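Local coordinates for protein ubiquitin-like-specific protease 2 (Saccharomyces cerevisiae, PDB 5LNB) that cleaves SUMO from modified proteins as a cysteine protease of the peptidase C48 family, this chain carrying its catalytic domain, at residues K250-N253 with K254-K258. Sequence-based numbering, arbitrary orientation.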
loop_
_atom_site.group_PDB
_atom_site.type_symbol
_atom_site.label_atom_id
_atom_site.label_comp_id
_atom_site.label_asym_id
_atom_site.label_seq_id
_atom_site.Cartn_x
_atom_site.Cartn_y
_atom_site.Cartn_z
ATOM N N LYS A 250 -18.067 -12.987 -8.773
ATOM C CA LYS A 250 -18.815 -11.879 -9.365
ATOM C C LYS A 250 -18.857 -10.677 -8.425
ATOM O O LYS A 250 -18.636 -9.534 -8.846
ATOM C CB LYS A 250 -20.236 -12.320 -9.710
ATOM C CG LYS A 250 -20.386 -13.068 -11.022
ATOM C CD LYS A 250 -21.862 -13.285 -11.321
ATOM C CE LYS A 250 -22.666 -12.026 -10.981
ATOM N NZ LYS A 250 -24.130 -12.167 -11.227
ATOM N N MET A 251 -19.168 -10.917 -7.150
ATOM C CA MET A 251 -19.260 -9.832 -6.179
ATOM C C MET A 251 -17.920 -9.116 -6.032
ATOM O O MET A 251 -17.858 -7.883 -6.078
ATOM C CB MET A 251 -19.750 -10.385 -4.835
ATOM C CG MET A 251 -19.556 -9.457 -3.622
ATOM S SD MET A 251 -20.313 -10.126 -2.105
ATOM C CE MET A 251 -19.447 -11.687 -1.931
ATOM N N ILE A 252 -16.832 -9.877 -5.873
ATOM C CA ILE A 252 -15.509 -9.275 -5.721
ATOM C C ILE A 252 -15.097 -8.539 -6.992
ATOM O O ILE A 252 -14.505 -7.455 -6.937
ATOM C CB ILE A 252 -14.476 -10.349 -5.330
ATOM C CG1 ILE A 252 -14.694 -10.798 -3.885
ATOM C CG2 ILE A 252 -13.049 -9.835 -5.547
ATOM C CD1 ILE A 252 -14.631 -9.671 -2.882
ATOM N N ASN A 253 -15.393 -9.113 -8.157
ATOM C CA ASN A 253 -14.991 -8.465 -9.399
ATOM C C ASN A 253 -15.713 -7.139 -9.593
ATOM O O ASN A 253 -15.122 -6.166 -10.078
ATOM C CB ASN A 253 -15.244 -9.394 -10.579
ATOM C CG ASN A 253 -14.252 -10.525 -10.636
ATOM O OD1 ASN A 253 -13.172 -10.432 -10.058
ATOM N ND2 ASN A 253 -14.606 -11.600 -11.341
ATOM N N LYS A 254 -16.994 -7.078 -9.217
ATOM C CA LYS A 254 -17.741 -5.836 -9.363
ATOM C C LYS A 254 -17.266 -4.795 -8.355
ATOM O O LYS A 254 -16.989 -3.646 -8.717
ATOM C CB LYS A 254 -19.237 -6.109 -9.200
ATOM C CG LYS A 254 -20.130 -4.902 -9.442
ATOM C CD LYS A 254 -21.590 -5.328 -9.558
ATOM C CE LYS A 254 -22.529 -4.128 -9.623
ATOM N NZ LYS A 254 -22.519 -3.335 -8.357
ATOM N N TYR A 255 -17.138 -5.196 -7.086
ATOM C CA TYR A 255 -16.755 -4.256 -6.040
ATOM C C TYR A 255 -15.437 -3.565 -6.362
ATOM O O TYR A 255 -15.300 -2.357 -6.146
ATOM C CB TYR A 255 -16.654 -4.968 -4.688
ATOM C CG TYR A 255 -16.495 -3.996 -3.538
ATOM C CD1 TYR A 255 -17.584 -3.282 -3.059
ATOM C CD2 TYR A 255 -15.251 -3.770 -2.946
ATOM C CE1 TYR A 255 -17.445 -2.373 -2.019
ATOM C CE2 TYR A 255 -15.098 -2.855 -1.894
ATOM C CZ TYR A 255 -16.201 -2.166 -1.441
ATOM O OH TYR A 255 -16.080 -1.271 -0.406
ATOM N N PHE A 256 -14.453 -4.319 -6.871
ATOM C CA PHE A 256 -13.121 -3.804 -7.164
ATOM C C PHE A 256 -12.950 -3.366 -8.622
ATOM O O PHE A 256 -11.808 -3.212 -9.078
ATOM C CB PHE A 256 -12.055 -4.848 -6.815
ATOM C CG PHE A 256 -11.827 -5.014 -5.338
ATOM C CD1 PHE A 256 -10.952 -4.175 -4.652
ATOM C CD2 PHE A 256 -12.489 -6.014 -4.628
ATOM C CE1 PHE A 256 -10.742 -4.327 -3.284
ATOM C CE2 PHE A 256 -12.283 -6.171 -3.260
ATOM C CZ PHE A 256 -11.403 -5.322 -2.585
ATOM N N ASP A 257 -14.049 -3.172 -9.359
ATOM C CA ASP A 257 -14.003 -2.634 -10.729
ATOM C C ASP A 257 -13.059 -3.431 -11.631
ATOM O O ASP A 257 -12.191 -2.871 -12.312
ATOM C CB ASP A 257 -13.603 -1.156 -10.732
ATOM C CG ASP A 257 -14.483 -0.306 -9.841
ATOM O OD1 ASP A 257 -13.951 0.633 -9.218
ATOM O OD2 ASP A 257 -15.702 -0.584 -9.757
ATOM N N LYS A 258 -13.237 -4.755 -11.656
ATOM C CA LYS A 258 -12.335 -5.562 -12.467
ATOM C C LYS A 258 -12.367 -5.145 -13.936
ATOM O O LYS A 258 -11.344 -5.228 -14.624
ATOM C CB LYS A 258 -12.661 -7.046 -12.333
ATOM C CG LYS A 258 -11.702 -7.926 -13.129
ATOM C CD LYS A 258 -11.955 -9.406 -12.934
ATOM C CE LYS A 258 -10.923 -10.246 -13.697
ATOM N NZ LYS A 258 -11.189 -11.709 -13.526
HETATM O O HOH W 1 -11.059 -11.924 -10.794
#
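Lys258 runs back alongside Asn253 where helix 245-255 ends. Lys258 CB rests 3.5 Å from Asn253 O and close to Asn253 CB. With CG anti to the backbone N (chi1 -178°) and the rest of the chain extended, Lys258 CD is carried against the amide, 3.3 Å from Asn253 OD1. At the tip Lys258 NZ donates to a water 2.7 Å away, and that water donates to Asn253 OD1, bridging the two polar ends. A lysine suits the place, its methylene chain lying along the amide while its ammonium stays with water and, weakly, Gln208 O; the asparagine supplies the amide oxygen that takes the water's proton. Were Asn253 replaced by an alanine, the water held by Lys258 NZ would probably lose its acceptor, and the Lys258 chain its amide to lie against. The backbone beneath is a Schellman motif: Lys258 N hydrogen-bonds to Asn253 O at 2.8 Å, in the carbonyl plane, and Asp257 N to Lys254 O. Asp257, the C-prime residue, takes the positive phi (54°); aspartate tolerates this left-handed conformation better than most non-glycine residues, and its carboxylate pairs with Lys225. One turn back, Ile252 CG2 packs 4.0 Å from Phe256 CD2, apolar groups suited to a buried face. Ile252 meets Val236 and Phe256 meets Trp237 of helix 230-238; Phe256 also reaches Asn222 of helix 215-228, and loop prolines Pro205 and Pro207 border this side.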